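Local structure of EcmrR transcriptional regulator (Escherichia coli, 6WL5) at residues A[95-106]-A[145-156]. The protein probably activates transcription as a multidrug-sensing MerR family regulator, its GyrI-like C-terminal domain binding cetyl-trimethyl-ammonium. Residues are numbered along the deposited sequence; the frame is centred on the assembly and turned at random. Where two conformers were deposited one is given.
Sequences ITAVTVIHKGPY and SAEWMTEIQFPV. With EDO (1,2-ethanediol), chain K.
In the antiparallel sheet of this GyrI-like ligand-binding domain, strand 95-103 pairs with strand 149-156, and Y106, just past the strand end, belongs to a cetyl-trimethyl-ammonium pocket. V98, V100 and H102 form the hydrogen-bonded pairs with F154, I152 and T150; F154 N to V98 O is short, 2.8 Å, and nearly straight at 172°. Helix 109-123 packs on the face carrying V98, H102 and I152. On the other face, in the conformer given, E151 swings CG away from its own N (chi1 -177°), which lays its carboxylate beside T99. There Q153 NE2 meets E151 OE2 on the anti side at 2.9 Å, while K9 forms a salt bridge to the same oxygen and Y54 OH is hydrogen-bonded to Q153 OE1. Near the pocket, W148 CE3 sits 4.0 Å above the centre of the Y106 ring. The tyrosine and the six-membered ring of W148 meet obliquely, planes at 43°. T150 OG1 lies in the tyrosine plane at the ring edge, 3.4 Å from Y106 CE1, and a water bridges it to Y106 OH. Replacing Y106 by an alanine is likely to leave W148 without this aromatic neighbour and break the water link. That water donates to T150 OG1 at 2.8 Å.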
loop_
_atom_site.group_PDB
_atom_site.type_symbol
_atom_site.label_atom_id
_atom_site.label_comp_id
_atom_site.label_asym_id
_atom_site.label_seq_id
_atom_site.Cartn_x
_atom_site.Cartn_y
_atom_site.Cartn_z
ATOM N N ILE A 95 10.507 -4.565 6.788
ATOM C CA ILE A 95 11.230 -3.356 6.410
ATOM C C ILE A 95 11.270 -2.413 7.599
ATOM O O ILE A 95 10.486 -2.522 8.546
ATOM C CB ILE A 95 10.590 -2.579 5.234
ATOM C CG1 ILE A 95 9.114 -2.218 5.553
ATOM C CG2 ILE A 95 10.725 -3.363 3.955
ATOM C CD1 ILE A 95 8.501 -1.326 4.510
ATOM N N THR A 96 12.215 -1.486 7.550
ATOM C CA THR A 96 12.192 -0.311 8.390
ATOM C C THR A 96 11.641 0.799 7.509
ATOM O O THR A 96 12.122 0.998 6.393
ATOM C CB THR A 96 13.577 0.060 8.887
ATOM O OG1 THR A 96 14.149 -1.014 9.649
ATOM C CG2 THR A 96 13.506 1.300 9.769
ATOM N N ALA A 97 10.621 1.504 7.983
ATOM C CA ALA A 97 9.969 2.498 7.144
ATOM C C ALA A 97 9.843 3.822 7.865
ATOM O O ALA A 97 9.537 3.857 9.071
ATOM C CB ALA A 97 8.557 2.039 6.739
ATOM N N VAL A 98 9.997 4.907 7.104
ATOM C CA VAL A 98 9.485 6.200 7.524
ATOM C C VAL A 98 8.099 6.383 6.925
ATOM O O VAL A 98 7.866 6.069 5.742
ATOM C CB VAL A 98 10.458 7.336 7.181
ATOM C CG1 VAL A 98 10.708 7.505 5.679
ATOM C CG2 VAL A 98 10.021 8.642 7.837
ATOM N N THR A 99 7.157 6.798 7.770
ATOM C CA THR A 99 5.745 6.834 7.416
ATOM C C THR A 99 5.117 8.186 7.725
ATOM O O THR A 99 5.539 8.892 8.645
ATOM C CB THR A 99 4.981 5.722 8.170
ATOM O OG1 THR A 99 4.881 6.026 9.573
ATOM C CG2 THR A 99 5.643 4.368 8.007
ATOM N N VAL A 100 4.054 8.517 6.977
ATOM C CA VAL A 100 3.151 9.610 7.328
ATOM C C VAL A 100 1.734 9.146 7.078
ATOM O O VAL A 100 1.496 8.284 6.239
ATOM C CB VAL A 100 3.390 10.917 6.548
ATOM C CG1 VAL A 100 4.747 11.485 6.871
ATOM C CG2 VAL A 100 3.209 10.716 5.041
ATOM N N ILE A 101 0.823 9.730 7.802
ATOM C CA ILE A 101 -0.605 9.568 7.532
ATOM C C ILE A 101 -1.094 10.688 6.626
ATOM O O ILE A 101 -0.953 11.883 6.944
ATOM C CB ILE A 101 -1.409 9.542 8.846
ATOM C CG1 ILE A 101 -1.033 8.315 9.679
ATOM C CG2 ILE A 101 -2.924 9.616 8.577
ATOM C CD1 ILE A 101 -1.653 7.008 9.197
ATOM N N HIS A 102 -1.716 10.293 5.513
ATOM C CA HIS A 102 -2.454 11.193 4.650
ATOM C C HIS A 102 -3.940 11.122 5.002
ATOM O O HIS A 102 -4.573 10.059 4.895
ATOM C CB HIS A 102 -2.265 10.813 3.193
ATOM C CG HIS A 102 -3.027 11.690 2.272
ATOM N ND1 HIS A 102 -2.619 12.976 1.970
ATOM C CD2 HIS A 102 -4.217 11.507 1.653
ATOM C CE1 HIS A 102 -3.532 13.533 1.186
ATOM N NE2 HIS A 102 -4.481 12.648 0.945
ATOM N N LYS A 103 -4.466 12.218 5.529
ATOM C CA LYS A 103 -5.892 12.346 5.773
ATOM C C LYS A 103 -6.569 12.943 4.548
ATOM O O LYS A 103 -6.036 13.847 3.905
ATOM C CB LYS A 103 -6.142 13.258 6.974
ATOM C CG LYS A 103 -5.788 12.617 8.323
ATOM C CD LYS A 103 -6.618 11.338 8.598
ATOM C CE LYS A 103 -8.076 11.665 8.845
ATOM N NZ LYS A 103 -8.190 12.529 10.051
ATOM N N GLY A 104 -7.751 12.434 4.230
ATOM C CA GLY A 104 -8.542 12.988 3.165
ATOM C C GLY A 104 -8.515 12.221 1.862
ATOM O O GLY A 104 -8.019 11.091 1.757
ATOM N N PRO A 105 -9.160 12.824 0.859
ATOM C CA PRO A 105 -9.313 12.182 -0.443
ATOM C C PRO A 105 -7.989 11.973 -1.152
ATOM O O PRO A 105 -6.948 12.531 -0.791
ATOM C CB PRO A 105 -10.187 13.178 -1.233
ATOM C CG PRO A 105 -10.743 14.108 -0.277
ATOM C CD PRO A 105 -9.910 14.089 0.957
ATOM N N TYR A 106 -8.036 11.095 -2.152
ATOM C CA TYR A 106 -6.817 10.591 -2.787
ATOM C C TYR A 106 -6.215 11.533 -3.807
ATOM O O TYR A 106 -5.064 11.321 -4.195
ATOM C CB TYR A 106 -7.079 9.223 -3.411
ATOM C CG TYR A 106 -7.588 8.168 -2.467
ATOM C CD1 TYR A 106 -7.037 8.024 -1.198
ATOM C CD2 TYR A 106 -8.581 7.290 -2.837
ATOM C CE1 TYR A 106 -7.447 7.018 -0.337
ATOM C CE2 TYR A 106 -8.991 6.281 -1.994
ATOM C CZ TYR A 106 -8.433 6.137 -0.741
ATOM O OH TYR A 106 -8.899 5.148 0.098
ATOM N N SER A 145 -15.239 12.175 3.404
ATOM C CA SER A 145 -13.912 11.870 2.872
ATOM C C SER A 145 -12.795 12.642 3.546
ATOM O O SER A 145 -11.630 12.247 3.390
ATOM C CB SER A 145 -13.876 12.122 1.363
ATOM O OG SER A 145 -14.181 13.462 1.066
ATOM N N ALA A 146 -13.095 13.707 4.305
ATOM C CA ALA A 146 -12.031 14.354 5.065
ATOM C C ALA A 146 -11.449 13.439 6.140
ATOM O O ALA A 146 -10.312 13.671 6.608
ATOM C CB ALA A 146 -12.567 15.607 5.736
ATOM N N GLU A 147 -12.182 12.383 6.510
ATOM C CA GLU A 147 -11.759 11.444 7.530
ATOM C C GLU A 147 -11.130 10.170 6.981
ATOM O O GLU A 147 -10.748 9.295 7.758
ATOM C CB GLU A 147 -12.918 11.106 8.450
ATOM C CG GLU A 147 -13.413 12.343 9.259
ATOM C CD GLU A 147 -12.300 13.049 10.103
ATOM O OE1 GLU A 147 -11.337 12.404 10.617
ATOM O OE2 GLU A 147 -12.389 14.285 10.273
ATOM N N TRP A 148 -10.946 10.069 5.673
ATOM C CA TRP A 148 -10.158 8.958 5.154
ATOM C C TRP A 148 -8.716 9.018 5.672
ATOM O O TRP A 148 -8.176 10.090 5.986
ATOM C CB TRP A 148 -10.164 8.998 3.644
ATOM C CG TRP A 148 -11.518 8.789 3.058
ATOM C CD1 TRP A 148 -12.727 8.572 3.713
ATOM C CD2 TRP A 148 -11.808 8.773 1.664
ATOM N NE1 TRP A 148 -13.727 8.389 2.783
ATOM C CE2 TRP A 148 -13.193 8.528 1.524
ATOM C CE3 TRP A 148 -11.019 8.946 0.504
ATOM C CZ2 TRP A 148 -13.808 8.459 0.264
ATOM C CZ3 TRP A 148 -11.623 8.890 -0.741
ATOM C CH2 TRP A 148 -13.004 8.623 -0.853
ATOM N N MET A 149 -8.100 7.848 5.801
ATOM C CA MET A 149 -6.772 7.732 6.393
ATOM C C MET A 149 -6.006 6.671 5.631
ATOM O O MET A 149 -6.432 5.506 5.562
ATOM C CB MET A 149 -6.888 7.368 7.879
ATOM C CG MET A 149 -5.599 6.936 8.490
ATOM S SD MET A 149 -5.712 6.615 10.250
ATOM C CE MET A 149 -6.086 8.271 10.761
ATOM N N THR A 150 -4.850 7.071 5.102
ATOM C CA THR A 150 -3.977 6.247 4.277
ATOM C C THR A 150 -2.570 6.496 4.766
ATOM O O THR A 150 -2.130 7.653 4.842
ATOM C CB THR A 150 -4.108 6.676 2.810
ATOM O OG1 THR A 150 -5.493 6.729 2.419
ATOM C CG2 THR A 150 -3.410 5.744 1.853
ATOM N N GLU A 151 -1.858 5.430 5.096
ATOM C CA GLU A 151 -0.495 5.574 5.563
ATOM C C GLU A 151 0.476 5.303 4.429
ATOM O O GLU A 151 0.400 4.255 3.774
ATOM C CB GLU A 151 -0.184 4.677 6.764
ATOM C CG GLU A 151 1.232 4.904 7.279
ATOM C CD GLU A 151 1.500 4.298 8.632
ATOM O OE1 GLU A 151 1.095 4.891 9.665
ATOM O OE2 GLU A 151 2.128 3.222 8.662
ATOM N N ILE A 152 1.372 6.253 4.196
ATOM C CA ILE A 152 2.417 6.114 3.166
ATOM C C ILE A 152 3.703 5.685 3.861
ATOM O O ILE A 152 4.114 6.315 4.837
ATOM C CB ILE A 152 2.621 7.402 2.346
ATOM C CG1 ILE A 152 1.301 7.953 1.780
ATOM C CG2 ILE A 152 3.613 7.108 1.211
ATOM C CD1 ILE A 152 0.433 6.931 1.060
ATOM N N GLN A 153 4.304 4.598 3.383
ATOM C CA GLN A 153 5.447 3.949 4.045
ATOM C C GLN A 153 6.610 3.842 3.066
ATOM O O GLN A 153 6.531 3.114 2.083
ATOM C CB GLN A 153 5.047 2.555 4.554
ATOM C CG GLN A 153 3.678 2.532 5.279
ATOM C CD GLN A 153 3.240 1.140 5.681
ATOM O OE1 GLN A 153 3.384 0.174 4.918
ATOM N NE2 GLN A 153 2.616 1.041 6.854
ATOM N N PHE A 154 7.711 4.535 3.363
ATOM C CA PHE A 154 8.930 4.461 2.558
ATOM C C PHE A 154 9.936 3.523 3.216
ATOM O O PHE A 154 10.438 3.836 4.319
ATOM C CB PHE A 154 9.553 5.857 2.436
ATOM C CG PHE A 154 9.015 6.704 1.301
ATOM C CD1 PHE A 154 7.729 6.547 0.797
ATOM C CD2 PHE A 154 9.813 7.665 0.735
ATOM C CE1 PHE A 154 7.262 7.346 -0.229
ATOM C CE2 PHE A 154 9.356 8.447 -0.309
ATOM C CZ PHE A 154 8.076 8.285 -0.792
ATOM N N PRO A 155 10.264 2.385 2.604
ATOM C CA PRO A 155 11.337 1.528 3.146
ATOM C C PRO A 155 12.665 2.259 3.074
ATOM O O PRO A 155 13.056 2.735 2.012
ATOM C CB PRO A 155 11.309 0.298 2.225
ATOM C CG PRO A 155 9.954 0.358 1.521
ATOM C CD PRO A 155 9.704 1.839 1.358
ATOM N N VAL A 156 13.353 2.366 4.209
ATOM C CA VAL A 156 14.588 3.141 4.257
ATOM C C VAL A 156 15.697 2.470 5.055
ATOM O O VAL A 156 15.472 1.561 5.855
ATOM C CB VAL A 156 14.358 4.568 4.829
ATOM C CG1 VAL A 156 13.454 5.388 3.937
ATOM C CG2 VAL A 156 13.763 4.506 6.220
HETATM C C1 EDO K . 18.086 1.374 9.579
HETATM O O1 EDO K . 19.135 1.984 8.810
HETATM C C2 EDO K . 16.841 1.141 8.729
HETATM O O2 EDO K . 17.020 0.080 7.778
HETATM O O HOH W 1 14.186 -1.102 5.392
HETATM O O HOH W 2 2.613 7.355 10.287
HETATM O O HOH W 3 -6.555 9.181 3.025
HETATM O O HOH W 4 -7.645 4.939 2.498
#